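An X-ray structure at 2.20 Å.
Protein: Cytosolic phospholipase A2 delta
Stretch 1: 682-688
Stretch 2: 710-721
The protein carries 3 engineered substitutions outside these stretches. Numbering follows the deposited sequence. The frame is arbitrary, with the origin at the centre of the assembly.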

ATOM      1  N   ALA B 682      12.056  22.136  12.472  1.00 72.54           N
ATOM      2  CA  ALA B 682      11.217  21.242  13.277  1.00 73.07           C
ATOM      3  C   ALA B 682      11.753  19.787  13.344  1.00 72.58           C
ATOM      4  O   ALA B 682      11.074  18.824  12.958  1.00 71.48           O
ATOM      5  CB  ALA B 682       9.785  21.266  12.755  1.00 72.76           C
ATOM      6  N   PRO B 683      12.979  19.621  13.853  1.00 70.62           N
ATOM      7  CA  PRO B 683      13.607  18.308  14.026  1.00 69.46           C
ATOM      8  C   PRO B 683      12.871  17.335  14.957  1.00 67.01           C
ATOM      9  O   PRO B 683      13.171  16.141  14.927  1.00 64.66           O
ATOM     10  CB  PRO B 683      14.966  18.655  14.634  1.00 71.11           C
ATOM     11  CG  PRO B 683      14.804  20.021  15.209  1.00 70.99           C
ATOM     12  CD  PRO B 683      13.865  20.712  14.283  1.00 70.41           C
ATOM     13  N   PHE B 684      11.942  17.830  15.779  1.00 65.47           N
ATOM     14  CA  PHE B 684      11.167  16.969  16.677  1.00 64.81           C
ATOM     15  C   PHE B 684       9.737  16.754  16.208  1.00 63.40           C
ATOM     16  O   PHE B 684       9.013  15.957  16.810  1.00 61.93           O
ATOM     17  CB  PHE B 684      11.149  17.544  18.095  1.00 65.22           C
ATOM     18  CG  PHE B 684      12.510  17.751  18.669  1.00 67.63           C
ATOM     19  CD1 PHE B 684      13.263  16.668  19.094  1.00 66.89           C
ATOM     20  CD2 PHE B 684      13.039  19.027  18.780  1.00 68.54           C
ATOM     21  CE1 PHE B 684      14.521  16.858  19.624  1.00 66.78           C
ATOM     22  CE2 PHE B 684      14.296  19.222  19.313  1.00 68.23           C
ATOM     23  CZ  PHE B 684      15.041  18.138  19.735  1.00 68.64           C
ATOM     24  N   GLU B 685       9.336  17.448  15.141  1.00 66.09           N
ATOM     25  CA  GLU B 685       7.953  17.409  14.663  1.00 66.77           C
ATOM     26  C   GLU B 685       7.517  15.985  14.346  1.00 65.41           C
ATOM     27  O   GLU B 685       6.509  15.513  14.870  1.00 64.76           O
ATOM     28  CB  GLU B 685       7.792  18.293  13.421  1.00 72.08           C
ATOM     29  CG  GLU B 685       6.382  18.326  12.837  1.00 75.12           C
ATOM     30  CD  GLU B 685       6.243  19.205  11.601  1.00 76.59           C
ATOM     31  OE1 GLU B 685       7.159  19.995  11.267  1.00 76.28           O
ATOM     32  OE2 GLU B 685       5.176  19.113  10.968  1.00 78.86           O
ATOM     33  N   ALA B 686       8.289  15.308  13.497  1.00 64.23           N
ATOM     34  CA  ALA B 686       7.982  13.943  13.090  1.00 65.13           C
ATOM     35  C   ALA B 686       7.864  13.029  14.303  1.00 64.15           C
ATOM     36  O   ALA B 686       6.895  12.291  14.404  1.00 65.40           O
ATOM     37  CB  ALA B 686       9.034  13.409  12.117  1.00 66.90           C
ATOM     38  N   LEU B 687       8.837  13.089  15.217  1.00 62.57           N
ATOM     39  CA  LEU B 687       8.821  12.233  16.413  1.00 62.44           C
ATOM     40  C   LEU B 687       7.580  12.489  17.267  1.00 59.33           C
ATOM     41  O   LEU B 687       6.988  11.550  17.790  1.00 54.17           O
ATOM     42  CB  LEU B 687      10.087  12.401  17.278  1.00 63.80           C
ATOM     43  CG  LEU B 687      11.090  11.238  17.347  1.00 65.16           C
ATOM     44  CD1 LEU B 687      12.142  11.556  18.397  1.00 66.27           C
ATOM     45  CD2 LEU B 687      10.431   9.909  17.680  1.00 65.42           C
ATOM     46  N   GLN B 688       7.198  13.758  17.408  1.00 61.05           N
ATOM     47  CA  GLN B 688       6.032  14.137  18.222  1.00 63.01           C
ATOM     48  C   GLN B 688       4.710  13.684  17.627  1.00 62.69           C
ATOM     49  O   GLN B 688       3.819  13.219  18.353  1.00 57.65           O
ATOM     50  CB  GLN B 688       6.000  15.647  18.465  1.00 64.93           C
ATOM     51  CG  GLN B 688       7.031  16.083  19.484  1.00 67.56           C
ATOM     52  CD  GLN B 688       7.007  17.568  19.774  1.00 70.59           C
ATOM     53  OE1 GLN B 688       6.933  18.396  18.862  1.00 74.86           O
ATOM     54  NE2 GLN B 688       7.063  17.914  21.051  1.00 72.67           N
TER
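Stretch 2, residues 710-721: DQHQPRECHLFS

Stretch 2 approaches stretch 1 as three consecutive pieces: the last turn of a helix (Asp-710 to His-712), a loop that begins when Gln-713 leaves helical geometry (phi/psi -139/95), and a short strand from His-718 to Phe-720. No hydrogen bond joins the stretches, and the 309 Å² buried between them, both sides summed, comes mainly from side chains of stretch 1 packing on side chains of stretch 2, with one backbone oxygen of stretch 2 at the Phe-684 ring. The CA register gives the direction: Phe-684 CA lies 8.0 Å from Gln-711 CA, Pro-683 CA lies 8.0 Å from Pro-714 CA, and Leu-687 CA lies 9.9 Å from Phe-720 CA. Stretch 2 therefore passes the loop of stretch 1 first and reaches its helix last.

Phe-684 is the centre of the contact, with 114 Å² covered. Its backbone (phi/psi -105/-6) immediately precedes the helix, whose first turn it joins by accepting a hydrogen bond from Gln-688 N to Phe-684 O (2.9 Å). Its CA-to-CB bond points toward stretch 2, and chi1 of -57° (m) with chi2 of -74° carries the ring in among helix end, loop and strand. The ring presents its edge to the face of His-718: Phe-684 CZ is 3.7 Å from His-718 CE1, the centroids are 4.9 Å apart and the planes meet at 86°. Also near the ring plane is the backbone oxygen of Asp-710, with Phe-684 CE2 3.8 Å from Asp-710 O. Oblique neighbours include Pro-714 and Phe-720: Phe-684 CZ to Pro-714 CB is 4.2 Å, and Phe-684 CE1 to Phe-720 CZ is 4.1 Å.

His-718 (chi1 -66°, m; chi2 -105°) combines that aromatic contact with a hydrogen bond inside its own stretch, where Arg-715 N donates to His-718 NE2 at 3.1 Å with an N-H...acceptor angle of 149°. The ring is thus tied to the loop while one face receives Phe-684. Arg-715 itself directs CA-to-CB away from stretch 1; its m, t, m chain, with chi4 of -79°, brings Arg-715 NH1 to 2.5 Å from Asp-710 OD1 in a salt bridge. Helix end and loop are thereby linked between residues five positions apart.

Two smaller contacts extend the packing. Pro-683 CG and Pro-714 CG, in rings that are both C-gamma endo, meet at 4.1 Å. Farther along, Phe-720, in an extended backbone (phi/psi -124/113) with chi1 of -64° (m), places Phe-720 CD2 3.9 Å from Leu-687 CD1. Leu-687 has an off-well chi1 of -111° and a t chi2 of -172°; its CA-to-CB bond points toward stretch 2, whereas Glu-685 and Ala-686 are out of reach.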

ATOM      1  N   ASP B 710      16.152  22.724  24.179  1.00 80.79           N
ATOM      2  CA  ASP B 710      16.303  21.690  23.146  1.00 79.56           C
ATOM      3  C   ASP B 710      15.799  22.172  21.788  1.00 79.00           C
ATOM      4  O   ASP B 710      16.444  21.946  20.771  1.00 75.20           O
ATOM      5  CB  ASP B 710      15.556  20.403  23.530  1.00 77.65           C
ATOM      6  CG  ASP B 710      16.187  19.678  24.705  1.00 76.17           C
ATOM      7  OD1 ASP B 710      17.424  19.684  24.821  1.00 72.90           O
ATOM      8  OD2 ASP B 710      15.444  19.087  25.512  1.00 74.77           O
ATOM      9  N   GLN B 711      14.642  22.829  21.778  1.00 81.80           N
ATOM     10  CA  GLN B 711      14.087  23.394  20.541  1.00 84.45           C
ATOM     11  C   GLN B 711      14.899  24.570  20.015  1.00 86.07           C
ATOM     12  O   GLN B 711      15.144  24.661  18.815  1.00 85.01           O
ATOM     13  CB  GLN B 711      12.622  23.791  20.731  1.00 85.45           C
ATOM     14  CG  GLN B 711      11.687  22.600  20.524  1.00 86.22           C
ATOM     15  CD  GLN B 711      10.752  22.375  21.693  1.00 88.29           C
ATOM     16  OE1 GLN B 711      11.207  21.995  22.762  1.00 91.75           O
ATOM     17  NE2 GLN B 711       9.448  22.595  21.503  1.00 88.27           N
ATOM     18  N   HIS B 712      15.309  25.467  20.909  1.00 89.80           N
ATOM     19  CA  HIS B 712      16.132  26.611  20.512  1.00 93.31           C
ATOM     20  C   HIS B 712      17.426  26.160  19.833  1.00 91.28           C
ATOM     21  O   HIS B 712      17.776  26.663  18.763  1.00 86.62           O
ATOM     22  CB  HIS B 712      16.464  27.504  21.715  1.00 97.30           C
ATOM     23  CG  HIS B 712      17.422  28.614  21.387  1.00100.66           C
ATOM     24  ND1 HIS B 712      17.192  29.523  20.373  1.00101.05           N
ATOM     25  CD2 HIS B 712      18.622  28.944  21.920  1.00101.65           C
ATOM     26  CE1 HIS B 712      18.206  30.367  20.302  1.00101.60           C
ATOM     27  NE2 HIS B 712      19.088  30.038  21.229  1.00102.71           N
ATOM     28  N   GLN B 713      18.126  25.220  20.465  1.00 90.27           N
ATOM     29  CA  GLN B 713      19.366  24.667  19.910  1.00 90.28           C
ATOM     30  C   GLN B 713      19.402  23.159  20.137  1.00 85.78           C
ATOM     31  O   GLN B 713      19.785  22.696  21.217  1.00 86.58           O
ATOM     32  CB  GLN B 713      20.614  25.336  20.488  1.00 94.27           C
ATOM     33  CG  GLN B 713      20.787  26.803  20.106  1.00 98.60           C
ATOM     34  CD  GLN B 713      22.104  27.395  20.589  1.00100.57           C
ATOM     35  OE1 GLN B 713      22.831  28.020  19.815  1.00102.48           O
ATOM     36  NE2 GLN B 713      22.418  27.202  21.870  1.00101.18           N
ATOM     37  N   PRO B 714      18.962  22.386  19.130  1.00 80.73           N
ATOM     38  CA  PRO B 714      19.059  20.934  19.242  1.00 76.24           C
ATOM     39  C   PRO B 714      20.498  20.457  19.143  1.00 70.77           C
ATOM     40  O   PRO B 714      21.314  21.075  18.465  1.00 70.09           O
ATOM     41  CB  PRO B 714      18.213  20.413  18.074  1.00 78.12           C
ATOM     42  CG  PRO B 714      18.026  21.560  17.150  1.00 78.70           C
ATOM     43  CD  PRO B 714      18.235  22.820  17.922  1.00 79.24           C
ATOM     44  N   ARG B 715      20.791  19.387  19.870  1.00 67.37           N
ATOM     45  CA  ARG B 715      22.087  18.740  19.880  1.00 66.64           C
ATOM     46  C   ARG B 715      22.110  17.526  18.949  1.00 64.89           C
ATOM     47  O   ARG B 715      21.087  17.127  18.389  1.00 59.99           O
ATOM     48  CB  ARG B 715      22.423  18.301  21.308  1.00 68.89           C
ATOM     49  CG  ARG B 715      22.198  19.380  22.358  1.00 71.27           C
ATOM     50  CD  ARG B 715      22.556  18.892  23.752  1.00 73.47           C
ATOM     51  NE  ARG B 715      21.661  17.831  24.220  1.00 76.90           N
ATOM     52  CZ  ARG B 715      20.435  18.017  24.711  1.00 78.57           C
ATOM     53  NH1 ARG B 715      19.916  19.238  24.809  1.00 80.49           N
ATOM     54  NH2 ARG B 715      19.718  16.968  25.107  1.00 78.24           N
ATOM     55  N   GLU B 716      23.290  16.933  18.816  1.00 62.05           N
ATOM     56  CA  GLU B 716      23.501  15.806  17.913  1.00 59.53           C
ATOM     57  C   GLU B 716      22.656  14.575  18.263  1.00 59.87           C
ATOM     58  O   GLU B 716      22.319  13.781  17.383  1.00 60.25           O
ATOM     59  CB  GLU B 716      24.974  15.403  17.901  1.00 58.17           C
ATOM     60  CG  GLU B 716      25.911  16.371  17.190  1.00 57.88           C
ATOM     61  CD  GLU B 716      26.477  17.455  18.094  1.00 57.25           C
ATOM     62  OE1 GLU B 716      25.905  17.710  19.169  1.00 52.49           O
ATOM     63  OE2 GLU B 716      27.495  18.067  17.719  1.00 57.07           O
ATOM     64  N   CYS B 717      22.309  14.425  19.536  1.00 58.51           N
ATOM     65  CA  CYS B 717      21.614  13.238  19.997  1.00 57.94           C
ATOM     66  C   CYS B 717      20.709  13.536  21.179  1.00 55.04           C
ATOM     67  O   CYS B 717      21.144  14.136  22.157  1.00 57.83           O
ATOM     68  CB  CYS B 717      22.645  12.194  20.401  1.00 60.91           C
ATOM     69  SG  CYS B 717      21.931  10.616  20.889  1.00 66.97           S
ATOM     70  N   HIS B 718      19.451  13.118  21.081  1.00 54.87           N
ATOM     71  CA  HIS B 718      18.493  13.253  22.173  1.00 54.84           C
ATOM     72  C   HIS B 718      17.902  11.911  22.544  1.00 53.97           C
ATOM     73  O   HIS B 718      17.455  11.163  21.674  1.00 52.76           O
ATOM     74  CB  HIS B 718      17.343  14.160  21.763  1.00 56.16           C
ATOM     75  CG  HIS B 718      17.747  15.577  21.527  1.00 58.01           C
ATOM     76  ND1 HIS B 718      17.462  16.592  22.417  1.00 59.98           N
ATOM     77  CD2 HIS B 718      18.410  16.151  20.499  1.00 60.38           C
ATOM     78  CE1 HIS B 718      17.932  17.731  21.940  1.00 61.29           C
ATOM     79  NE2 HIS B 718      18.511  17.489  20.779  1.00 61.37           N
ATOM     80  N   LEU B 719      17.869  11.633  23.844  1.00 54.34           N
ATOM     81  CA  LEU B 719      17.320  10.390  24.365  1.00 54.81           C
ATOM     82  C   LEU B 719      15.871  10.576  24.782  1.00 54.86           C
ATOM     83  O   LEU B 719      15.556  11.483  25.554  1.00 53.62           O
ATOM     84  CB  LEU B 719      18.138   9.922  25.574  1.00 54.49           C
ATOM     85  CG  LEU B 719      17.621   8.698  26.333  1.00 55.21           C
ATOM     86  CD1 LEU B 719      17.756   7.441  25.492  1.00 54.94           C
ATOM     87  CD2 LEU B 719      18.373   8.539  27.642  1.00 56.08           C
ATOM     88  N   PHE B 720      14.994   9.720  24.266  1.00 56.40           N
ATOM     89  CA  PHE B 720      13.608   9.678  24.708  1.00 57.14           C
ATOM     90  C   PHE B 720      13.308   8.274  25.167  1.00 59.76           C
ATOM     91  O   PHE B 720      13.307   7.342  24.365  1.00 61.87           O
ATOM     92  CB  PHE B 720      12.670  10.107  23.588  1.00 55.58           C
ATOM     93  CG  PHE B 720      12.872  11.535  23.165  1.00 55.65           C
ATOM     94  CD1 PHE B 720      12.429  12.577  23.972  1.00 54.77           C
ATOM     95  CD2 PHE B 720      13.527  11.842  21.979  1.00 54.97           C
ATOM     96  CE1 PHE B 720      12.617  13.895  23.589  1.00 55.33           C
ATOM     97  CE2 PHE B 720      13.720  13.156  21.591  1.00 55.36           C
ATOM     98  CZ  PHE B 720      13.266  14.185  22.399  1.00 56.61           C
ATOM     99  N   SER B 721      13.066   8.136  26.465  1.00 62.57           N
ATOM    100  CA  SER B 721      12.921   6.839  27.085  1.00 64.94           C
ATOM    101  C   SER B 721      12.121   6.938  28.380  1.00 69.01           C
ATOM    102  O   SER B 721      12.285   7.877  29.163  1.00 70.15           O
ATOM    103  CB  SER B 721      14.308   6.244  27.343  1.00 65.23           C
ATOM    104  OG  SER B 721      14.477   5.821  28.675  1.00 65.27           O
TER